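Local coordinates for protein enoyl-CoA hydratase/isomerase (Mycobacterium abscessus, PDB 3QXZ) that probably acts as an enoyl-CoA hydratase or isomerase, hydrating or shifting the double bond of enoyl-CoA thioesters in fatty acid metabolism, at residues R173-T177 with G178-R182; W148-P151 with R152-G155; D84-S88 with P89-A93; H198-A201 with T202-P206. All coordinates share one frame; numbering follows the deposited sequence. Where two conformers were deposited one is given.

Interaction 1: residues R173-T177 with G178-R182; sequences RAVET and GLANR. With K (potassium ion), chain E.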
loop_
_atom_site.group_PDB
_atom_site.type_symbol
_atom_site.label_atom_id
_atom_site.label_comp_id
_atom_site.label_asym_id
_atom_site.label_seq_id
_atom_site.Cartn_x
_atom_site.Cartn_y
_atom_site.Cartn_z
ATOM N N ARG A 173 -13.093 -8.693 -4.410
ATOM C CA ARG A 173 -12.353 -8.175 -3.273
ATOM C C ARG A 173 -10.865 -8.006 -3.602
ATOM O O ARG A 173 -10.246 -7.051 -3.135
ATOM C CB ARG A 173 -12.552 -9.020 -2.020
ATOM C CG ARG A 173 -12.080 -8.297 -0.776
ATOM C CD ARG A 173 -12.076 -9.191 0.432
ATOM N NE ARG A 173 -11.531 -8.442 1.552
ATOM C CZ ARG A 173 -11.125 -8.997 2.686
ATOM N NH1 ARG A 173 -11.183 -10.323 2.834
ATOM N NH2 ARG A 173 -10.648 -8.216 3.656
ATOM N N ALA A 174 -10.315 -8.889 -4.437
ATOM C CA ALA A 174 -8.928 -8.740 -4.876
ATOM C C ALA A 174 -8.721 -7.422 -5.617
ATOM O O ALA A 174 -7.700 -6.743 -5.424
ATOM C CB ALA A 174 -8.524 -9.923 -5.724
ATOM N N VAL A 175 -9.674 -7.029 -6.463
ATOM C CA VAL A 175 -9.565 -5.747 -7.148
ATOM C C VAL A 175 -9.753 -4.591 -6.176
ATOM O O VAL A 175 -8.983 -3.632 -6.202
ATOM C CB VAL A 175 -10.591 -5.634 -8.306
ATOM C CG1 VAL A 175 -10.563 -4.253 -8.923
ATOM C CG2 VAL A 175 -10.331 -6.698 -9.353
ATOM N N GLU A 176 -10.763 -4.679 -5.307
ATOM C CA GLU A 176 -11.057 -3.597 -4.349
ATOM C C GLU A 176 -9.864 -3.286 -3.449
ATOM O O GLU A 176 -9.620 -2.135 -3.109
ATOM C CB GLU A 176 -12.265 -3.950 -3.472
ATOM C CG GLU A 176 -13.582 -3.959 -4.248
ATOM C CD GLU A 176 -14.707 -4.633 -3.497
ATOM O OE1 GLU A 176 -14.440 -5.203 -2.412
ATOM O OE2 GLU A 176 -15.860 -4.595 -4.008
ATOM N N THR A 177 -9.107 -4.318 -3.088
ATOM C CA THR A 177 -8.005 -4.153 -2.138
ATOM C C THR A 177 -6.651 -3.863 -2.778
ATOM O O THR A 177 -5.734 -3.470 -2.076
ATOM C CB THR A 177 -7.860 -5.390 -1.251
ATOM O OG1 THR A 177 -7.615 -6.541 -2.064
ATOM C CG2 THR A 177 -9.115 -5.578 -0.394
ATOM N N GLY A 178 -6.543 -4.028 -4.092
ATOM C CA GLY A 178 -5.302 -3.763 -4.796
ATOM C C GLY A 178 -4.474 -4.986 -5.138
ATOM O O GLY A 178 -3.399 -4.850 -5.742
ATOM N N LEU A 179 -4.950 -6.179 -4.785
ATOM C CA LEU A 179 -4.226 -7.409 -5.129
ATOM C C LEU A 179 -4.228 -7.637 -6.637
ATOM O O LEU A 179 -3.237 -8.106 -7.218
ATOM C CB LEU A 179 -4.860 -8.600 -4.392
ATOM C CG LEU A 179 -4.154 -9.962 -4.516
ATOM C CD1 LEU A 179 -4.393 -10.810 -3.270
ATOM C CD2 LEU A 179 -4.535 -10.757 -5.779
ATOM N N ALA A 180 -5.371 -7.357 -7.264
ATOM C CA ALA A 180 -5.595 -7.595 -8.690
ATOM C C ALA A 180 -5.955 -6.302 -9.379
ATOM O O ALA A 180 -6.511 -5.378 -8.772
ATOM C CB ALA A 180 -6.721 -8.633 -8.885
ATOM N N ASN A 181 -5.658 -6.247 -10.672
ATOM C CA ASN A 181 -5.926 -5.071 -11.480
ATOM C C ASN A 181 -7.349 -5.010 -11.985
ATOM O O ASN A 181 -7.911 -3.929 -12.144
ATOM C CB ASN A 181 -4.929 -5.004 -12.645
ATOM C CG ASN A 181 -3.513 -4.913 -12.158
ATOM O OD1 ASN A 181 -2.933 -5.893 -11.677
ATOM N ND2 ASN A 181 -2.954 -3.705 -12.248
ATOM N N ARG A 182 -7.905 -6.174 -12.274
ATOM C CA ARG A 182 -9.213 -6.274 -12.911
ATOM C C ARG A 182 -9.784 -7.652 -12.639
ATOM O O ARG A 182 -9.032 -8.628 -12.467
ATOM C CB ARG A 182 -9.071 -6.056 -14.436
ATOM C CG ARG A 182 -10.405 -5.907 -15.191
ATOM C CD ARG A 182 -10.176 -5.616 -16.653
ATOM N NE ARG A 182 -11.440 -5.242 -17.282
ATOM C CZ ARG A 182 -11.613 -5.097 -18.593
ATOM N NH1 ARG A 182 -10.595 -5.299 -19.426
ATOM N NH2 ARG A 182 -12.810 -4.757 -19.069
HETATM K K K E . -8.518 0.302 -2.040
HETATM O O HOH W 1 -7.073 -2.658 -8.213
HETATM O O HOH W 2 -8.476 -1.396 0.169
HETATM O O HOH W 3 -7.865 3.013 -1.498
HETATM O O HOH W 4 -7.212 -0.700 -4.321
#
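Ala174 and Gly178 to Ala180 meet in a Schellman motif that ends helix 171-177. The tight part lies around Ala174 O: Ala180 N gives it a nearly straight bond of 3.0 Å (162°), while bonds from Gly178 N and Leu179 N are weak. Gly178 N also bonds to Val175 O at 3.3 Å. Gly178 has a positive phi of 101°, at which a side chain would be jammed against Thr177 O, so glycine suits the turn. Small residues let the chain fold back closely: Ala174 CB lies 3.9 Å from Ala180 CB and 4.1 Å from Leu179 CD2, beside Leu125 of strand 122-126. Thr177 turns OG1 between its N and carbonyl carbon (chi1 59°), from where it bonds back to Arg173 O at 2.9 Å, on the face opposite Thr177 N. Glu176 O is tied to a potassium ion that Glu176 O of the second and third subunits also binds, together with waters.

On the looser outer side Glu176 is exposed, with OE2 bonded to Gln172 NE2. Val175, partly exposed, lays CG2 alongside the backbone of Arg182, and a water bridges the turn, donating to Val175 O at 2.9 Å and Ala180 O at 2.8 Å.

Interaction 2: residues W148-P151 with R152-G155; sequences WTLP and RLVG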
loop_
_atom_site.group_PDB
_atom_site.type_symbol
_atom_site.label_atom_id
_atom_site.label_comp_id
_atom_site.label_asym_id
_atom_site.label_seq_id
_atom_site.Cartn_x
_atom_site.Cartn_y
_atom_site.Cartn_z
ATOM N N TRP A 148 6.148 -10.637 1.712
ATOM C CA TRP A 148 6.705 -9.415 1.159
ATOM C C TRP A 148 5.841 -8.834 0.027
ATOM O O TRP A 148 5.595 -7.611 -0.010
ATOM C CB TRP A 148 8.127 -9.762 0.658
ATOM C CG TRP A 148 8.934 -8.637 0.084
ATOM C CD1 TRP A 148 9.732 -7.771 0.768
ATOM C CD2 TRP A 148 9.013 -8.271 -1.289
ATOM N NE1 TRP A 148 10.272 -6.848 -0.112
ATOM C CE2 TRP A 148 9.870 -7.146 -1.376
ATOM C CE3 TRP A 148 8.473 -8.800 -2.462
ATOM C CZ2 TRP A 148 10.171 -6.531 -2.594
ATOM C CZ3 TRP A 148 8.789 -8.186 -3.676
ATOM C CH2 TRP A 148 9.636 -7.064 -3.716
ATOM N N THR A 149 5.360 -9.675 -0.886
ATOM C CA THR A 149 4.562 -9.160 -2.007
ATOM C C THR A 149 3.199 -8.682 -1.521
ATOM O O THR A 149 2.698 -7.647 -1.988
ATOM C CB THR A 149 4.322 -10.215 -3.093
ATOM O OG1 THR A 149 3.707 -11.357 -2.471
ATOM C CG2 THR A 149 5.629 -10.623 -3.805
ATOM N N LEU A 150 2.584 -9.393 -0.588
ATOM C CA LEU A 150 1.172 -9.124 -0.316
ATOM C C LEU A 150 0.902 -7.775 0.374
ATOM O O LEU A 150 0.022 -7.046 -0.078
ATOM C CB LEU A 150 0.514 -10.301 0.433
ATOM C CG LEU A 150 -1.006 -10.210 0.589
ATOM C CD1 LEU A 150 -1.728 -10.083 -0.757
ATOM C CD2 LEU A 150 -1.486 -11.450 1.356
ATOM N N PRO A 151 1.645 -7.415 1.439
ATOM C CA PRO A 151 1.363 -6.086 2.026
ATOM C C PRO A 151 1.658 -4.942 1.045
ATOM O O PRO A 151 1.056 -3.859 1.168
ATOM C CB PRO A 151 2.270 -6.032 3.267
ATOM C CG PRO A 151 3.373 -7.039 2.980
ATOM C CD PRO A 151 2.679 -8.151 2.199
ATOM N N ARG A 152 2.541 -5.177 0.077
ATOM C CA ARG A 152 2.869 -4.164 -0.941
ATOM C C ARG A 152 1.754 -4.019 -1.972
ATOM O O ARG A 152 1.830 -3.116 -2.816
ATOM C CB ARG A 152 4.194 -4.504 -1.606
ATOM C CG ARG A 152 5.374 -4.103 -0.754
ATOM C CD ARG A 152 6.722 -4.671 -1.276
ATOM N NE ARG A 152 7.821 -4.207 -0.435
ATOM C CZ ARG A 152 8.075 -4.662 0.782
ATOM N NH1 ARG A 152 7.376 -5.676 1.291
ATOM N NH2 ARG A 152 9.021 -4.117 1.513
ATOM N N LEU A 153 0.725 -4.860 -1.905
ATOM C CA LEU A 153 -0.469 -4.736 -2.740
ATOM C C LEU A 153 -1.640 -4.167 -1.943
ATOM O O LEU A 153 -2.335 -3.274 -2.415
ATOM C CB LEU A 153 -0.858 -6.115 -3.285
ATOM C CG LEU A 153 0.151 -6.727 -4.247
ATOM C CD1 LEU A 153 -0.101 -8.203 -4.458
ATOM C CD2 LEU A 153 0.075 -5.933 -5.572
ATOM N N VAL A 154 -1.897 -4.730 -0.765
ATOM C CA VAL A 154 -3.181 -4.562 -0.081
ATOM C C VAL A 154 -3.054 -3.922 1.293
ATOM O O VAL A 154 -4.081 -3.691 1.948
ATOM C CB VAL A 154 -3.938 -5.913 0.069
ATOM C CG1 VAL A 154 -4.247 -6.511 -1.297
ATOM C CG2 VAL A 154 -3.158 -6.912 0.954
ATOM N N GLY A 155 -1.837 -3.598 1.723
ATOM C CA GLY A 155 -1.624 -3.061 3.063
ATOM C C GLY A 155 -1.578 -4.152 4.111
ATOM O O GLY A 155 -1.921 -5.316 3.859
#
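Trp148 carries the guanidinium of Arg152, one turn further on, flat against one face of its indole. The planes are 17° apart with centres 3.6 Å from each other, a cation-pi stack in which CZ stands over the five-membered ring; CD lies over the six-membered ring as a CH-pi contact. Arg152 NH1 also bonds to Trp148 O at 2.9 Å, with that oxygen at the edge of the guanidinium and in its plane, so backbone and ring together fix the rotation of the group. The arginine chain, extended from CG to NE, has the length to reach back over the ring. Phe95 meets the same indole, and Arg152 NE has a weak bond to Gln220 OE1 of the same chain.

Thr149 O receives a weak bond from Arg152 N at 3.2 Å. Leu150 follows, with its O gripped by Val154 N at 3.1 Å and by Leu153 N at 2.9 Å, and with CD1 resting 3.9 Å from Val154 CG2; branched apolar residues suit this buried side. Pro151, lacking an N-H, suits the first turn of a helix, and its O accepts from Gly155 N at 3.0 Å. Gly155 takes backbone angles at which a side chain would press on the carbonyl of Val154. The whole is a junction of two helices, 146-149 running into 151-165, packed at the subunit interface of a crotonase-family trimer.

Interaction 3: residues D84-S88 with P89-A93; sequences DFSAS and PVQPA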
loop_
_atom_site.group_PDB
_atom_site.type_symbol
_atom_site.label_atom_id
_atom_site.label_comp_id
_atom_site.label_asym_id
_atom_site.label_seq_id
_atom_site.Cartn_x
_atom_site.Cartn_y
_atom_site.Cartn_z
ATOM N N ASP A 84 19.334 -27.803 -0.250
ATOM C CA ASP A 84 18.241 -27.915 0.701
ATOM C C ASP A 84 16.941 -27.416 0.071
ATOM O O ASP A 84 16.923 -26.824 -1.025
ATOM C CB ASP A 84 18.574 -27.137 1.987
ATOM C CG ASP A 84 17.965 -27.759 3.261
ATOM O OD1 ASP A 84 17.045 -28.614 3.194
ATOM O OD2 ASP A 84 18.435 -27.378 4.358
ATOM N N PHE A 85 15.861 -27.693 0.783
ATOM C CA PHE A 85 14.547 -27.162 0.497
ATOM C C PHE A 85 14.571 -25.620 0.425
ATOM O O PHE A 85 15.319 -24.972 1.171
ATOM C CB PHE A 85 13.629 -27.618 1.629
ATOM C CG PHE A 85 12.307 -26.937 1.645
ATOM C CD1 PHE A 85 11.256 -27.429 0.891
ATOM C CD2 PHE A 85 12.114 -25.787 2.420
ATOM C CE1 PHE A 85 10.020 -26.793 0.902
ATOM C CE2 PHE A 85 10.900 -25.146 2.423
ATOM C CZ PHE A 85 9.850 -25.643 1.668
ATOM N N SER A 86 13.757 -25.059 -0.473
ATOM C CA SER A 86 13.487 -23.618 -0.465
ATOM C C SER A 86 11.987 -23.367 -0.494
ATOM O O SER A 86 11.247 -24.053 -1.190
ATOM C CB SER A 86 14.139 -22.958 -1.687
ATOM O OG SER A 86 13.805 -21.582 -1.778
ATOM N N ALA A 87 11.549 -22.332 0.227
ATOM C CA ALA A 87 10.161 -21.884 0.159
ATOM C C ALA A 87 9.893 -20.981 -1.050
ATOM O O ALA A 87 8.751 -20.545 -1.243
ATOM C CB ALA A 87 9.740 -21.187 1.471
ATOM N N SER A 88 10.926 -20.734 -1.857
ATOM C CA SER A 88 10.827 -19.998 -3.124
ATOM C C SER A 88 11.197 -20.949 -4.284
ATOM O O SER A 88 12.319 -20.905 -4.789
ATOM C CB SER A 88 11.738 -18.772 -3.115
ATOM O OG SER A 88 11.185 -17.738 -2.304
ATOM N N PRO A 89 10.255 -21.803 -4.700
ATOM C CA PRO A 89 10.561 -22.855 -5.694
ATOM C C PRO A 89 10.574 -22.376 -7.149
ATOM O O PRO A 89 10.827 -23.176 -8.062
ATOM C CB PRO A 89 9.423 -23.839 -5.491
ATOM C CG PRO A 89 8.276 -22.986 -5.079
ATOM C CD PRO A 89 8.890 -21.957 -4.168
ATOM N N VAL A 90 10.333 -21.088 -7.379
ATOM C CA VAL A 90 10.424 -20.527 -8.724
ATOM C C VAL A 90 11.448 -19.409 -8.690
ATOM O O VAL A 90 11.226 -18.385 -8.022
ATOM C CB VAL A 90 9.062 -20.015 -9.226
ATOM C CG1 VAL A 90 9.221 -19.312 -10.572
ATOM C CG2 VAL A 90 8.073 -21.158 -9.325
ATOM N N GLN A 91 12.568 -19.615 -9.368
ATOM C CA GLN A 91 13.662 -18.659 -9.408
ATOM C C GLN A 91 14.199 -18.625 -10.839
ATOM O O GLN A 91 14.448 -19.674 -11.441
ATOM C CB GLN A 91 14.758 -19.059 -8.411
ATOM C CG GLN A 91 14.269 -19.028 -6.955
ATOM C CD GLN A 91 15.337 -19.424 -5.957
ATOM O OE1 GLN A 91 16.471 -18.956 -6.026
ATOM N NE2 GLN A 91 14.971 -20.277 -5.005
ATOM N N PRO A 92 14.350 -17.424 -11.424
ATOM C CA PRO A 92 14.038 -16.120 -10.842
ATOM C C PRO A 92 12.538 -15.914 -10.690
ATOM O O PRO A 92 11.728 -16.596 -11.364
ATOM C CB PRO A 92 14.564 -15.145 -11.894
ATOM C CG PRO A 92 14.430 -15.882 -13.172
ATOM C CD PRO A 92 14.832 -17.297 -12.806
ATOM N N ALA A 93 12.180 -14.980 -9.822
ATOM C CA ALA A 93 10.778 -14.562 -9.640
ATOM C C ALA A 93 10.440 -13.625 -10.801
ATOM O O ALA A 93 11.310 -12.944 -11.352
ATOM C CB ALA A 93 10.612 -13.838 -8.339
#
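An ST turn at Ser86 leads into a side-chain-to-backbone hydrogen bond from Gln91 to Ser88, in the long connection between strands 54-59 and 101-105. In the turn, Ser86 OG lies anti to its own backbone N (chi1 175°), which swings the hydroxyl forward along the chain to accept from Ser88 N at 3.0 Å. Serine suits the place because its oxygen sits on a short arm, within reach of the N-H two residues on.

Across the contact the Gln91 chain runs extended beyond CG, and NE2 donates to Ser88 O at 2.7 Å, at 167° on the hydrogen. The bond lies both in the carbonyl plane of Ser88 and close to the plane of the glutamine amide, which limits how the amide can turn about its last torsion. NE2 also passes 3.7 Å from Ser86 OG. Glutamine has the length to reach back three residues and an amide N-H to offer the carbonyl. Pro89, directly after Ser88, has no N-H and a restricted phi, which suits the bend. Gln91 is followed by a cis peptide bond to Pro92, turning the chain again.

Ala87 N bonds to Thr234 OG1 of the third subunit, and Ser88 packs on Ala230 of that same subunit. Pro89 touches Phe31 and Ile112, with a bound 1,2-ethanediol about 4 Å away. Val90 touches Leu39 and Tyr43 of helix 33-48 and Leu116 of helix 112-117, a helix whose start in crotonases commonly helps form the oxyanion hole.

Interaction 4: residues H198-A201 with T202-P206; sequences HDIA and TNVAP. With EDO (1,2-ethanediol), chain H.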
loop_
_atom_site.group_PDB
_atom_site.type_symbol
_atom_site.label_atom_id
_atom_site.label_comp_id
_atom_site.label_asym_id
_atom_site.label_seq_id
_atom_site.Cartn_x
_atom_site.Cartn_y
_atom_site.Cartn_z
ATOM N N HIS A 198 -0.284 -7.302 -26.013
ATOM C CA HIS A 198 0.010 -6.846 -27.370
ATOM C C HIS A 198 0.107 -5.326 -27.474
ATOM O O HIS A 198 0.910 -4.816 -28.266
ATOM C CB HIS A 198 -0.974 -7.457 -28.372
ATOM C CG HIS A 198 -0.671 -8.893 -28.675
ATOM N ND1 HIS A 198 0.448 -9.285 -29.378
ATOM C CD2 HIS A 198 -1.309 -10.033 -28.315
ATOM C CE1 HIS A 198 0.468 -10.603 -29.471
ATOM N NE2 HIS A 198 -0.581 -11.081 -28.826
ATOM N N ASP A 199 -0.655 -4.606 -26.646
ATOM C CA ASP A 199 -0.503 -3.160 -26.583
ATOM C C ASP A 199 0.877 -2.742 -26.052
ATOM O O ASP A 199 1.464 -1.799 -26.568
ATOM C CB ASP A 199 -1.615 -2.531 -25.744
ATOM C CG ASP A 199 -1.450 -1.045 -25.603
ATOM O OD1 ASP A 199 -1.565 -0.299 -26.611
ATOM O OD2 ASP A 199 -1.143 -0.615 -24.474
ATOM N N ILE A 200 1.392 -3.443 -25.037
ATOM C CA ILE A 200 2.751 -3.173 -24.585
ATOM C C ILE A 200 3.756 -3.487 -25.704
ATOM O O ILE A 200 4.643 -2.673 -26.006
ATOM C CB ILE A 200 3.115 -3.987 -23.296
ATOM C CG1 ILE A 200 2.285 -3.502 -22.112
ATOM C CG2 ILE A 200 4.592 -3.851 -22.953
ATOM C CD1 ILE A 200 2.263 -4.473 -20.939
ATOM N N ALA A 201 3.591 -4.649 -26.339
ATOM C CA ALA A 201 4.559 -5.079 -27.353
ATOM C C ALA A 201 4.603 -4.114 -28.527
ATOM O O ALA A 201 5.673 -3.865 -29.088
ATOM C CB ALA A 201 4.239 -6.461 -27.845
ATOM N N THR A 202 3.449 -3.552 -28.869
ATOM C CA THR A 202 3.354 -2.625 -30.001
ATOM C C THR A 202 3.722 -1.199 -29.600
ATOM O O THR A 202 4.526 -0.547 -30.273
ATOM C CB THR A 202 1.938 -2.660 -30.569
ATOM O OG1 THR A 202 1.660 -4.008 -30.970
ATOM C CG2 THR A 202 1.816 -1.724 -31.786
ATOM N N ASN A 203 3.159 -0.709 -28.495
ATOM C CA ASN A 203 3.150 0.723 -28.219
ATOM C C ASN A 203 4.027 1.211 -27.092
ATOM O O ASN A 203 4.109 2.425 -26.877
ATOM C CB ASN A 203 1.718 1.195 -27.991
ATOM C CG ASN A 203 0.880 1.032 -29.230
ATOM O OD1 ASN A 203 1.254 1.503 -30.304
ATOM N ND2 ASN A 203 -0.221 0.332 -29.104
ATOM N N VAL A 204 4.705 0.290 -26.405
ATOM C CA VAL A 204 5.602 0.669 -25.302
ATOM C C VAL A 204 7.035 0.335 -25.710
ATOM O O VAL A 204 7.315 -0.770 -26.183
ATOM C CB VAL A 204 5.208 -0.067 -24.004
ATOM C CG1 VAL A 204 6.271 0.130 -22.901
ATOM C CG2 VAL A 204 3.810 0.386 -23.537
ATOM N N ALA A 205 7.947 1.290 -25.562
ATOM C CA ALA A 205 9.332 1.066 -26.009
ATOM C C ALA A 205 9.989 -0.043 -25.172
ATOM O O ALA A 205 9.771 -0.106 -23.955
ATOM C CB ALA A 205 10.147 2.348 -25.925
ATOM N N PRO A 206 10.798 -0.918 -25.795
ATOM C CA PRO A 206 11.376 -2.054 -25.038
ATOM C C PRO A 206 12.240 -1.627 -23.858
ATOM O O PRO A 206 12.077 -2.153 -22.746
ATOM C CB PRO A 206 12.208 -2.823 -26.084
ATOM C CG PRO A 206 12.133 -2.031 -27.351
ATOM C CD PRO A 206 11.087 -0.981 -27.244
HETATM C C1 EDO H . 11.914 -5.757 -21.942
HETATM O O1 EDO H . 10.953 -4.723 -21.725
HETATM C C2 EDO H . 11.290 -6.714 -22.942
HETATM O O2 EDO H . 11.216 -6.111 -24.258
#
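His198 O is gripped twice by Thr202, by N at 2.9 Å and by OG1 at 2.9 Å, the two donors arriving from opposite faces of the carbonyl plane. Thr202 is exposed, and a threonine there can return its hydroxyl to the backbone; OG1 lies anti to the carbonyl carbon (chi1 -59°), pointing back along the helix. The main-chain bonds continue with Asn203 N to Asp199 O at 2.8 Å and Val204 N to Ile200 O at 3.0 Å.

Between polar side chains, Asp199 OD1 accepts from Asn203 ND2 at 2.9 Å, one turn on. The donor comes from above the carboxylate plane but lies near the plane of its own amide, and the two flat groups are 52° apart. Asp199 also forms a salt bridge through OD2 with Arg137 NH1 of the second subunit, so its carboxylate is tied both within the helix and across the interface.

These contacts form the C-terminal turn of helix 186-203. Val204 is the first residue to leave helical angles, and Ala205 takes the N-cap position of helix 206-222, where its backbone bonds to the second subunit.

The apolar contact is Ile200 CG2 against Val204 CB at 4.0 Å, two branched side chains running alongside each other in one direction, beside Thr165 and Leu164 of the second subunit. At the far end a bound 1,2-ethanediol, probably from the crystallisation liquor, donates through O1 to Pro206 O at 3.0 Å and also bonds to Arg53 NE.

In the fold
Interactions 1 and 2 touch, their centres 11 Å apart: Val154 CG1 lies 3.5 Å from Thr177 OG1, so the C-terminal end of helix 171-177 and the loop after it pack on the helix junction at 148-155. The Val154 side chain is about 8 Å from the potassium ion that Glu176 O of interaction 1 binds. Interaction 3 is separate, its nearest atoms about 7 Å from interaction 2. Interaction 4 lies across the chain's centre from interaction 3, centres about 30 Å apart. Interactions 1, 2 and 4 meet the second subunit and interaction 3 the third, so all four lie at subunit contacts; interaction 3 also lies against helix 112-117, whose start in crotonases commonly contributes to the oxyanion hole.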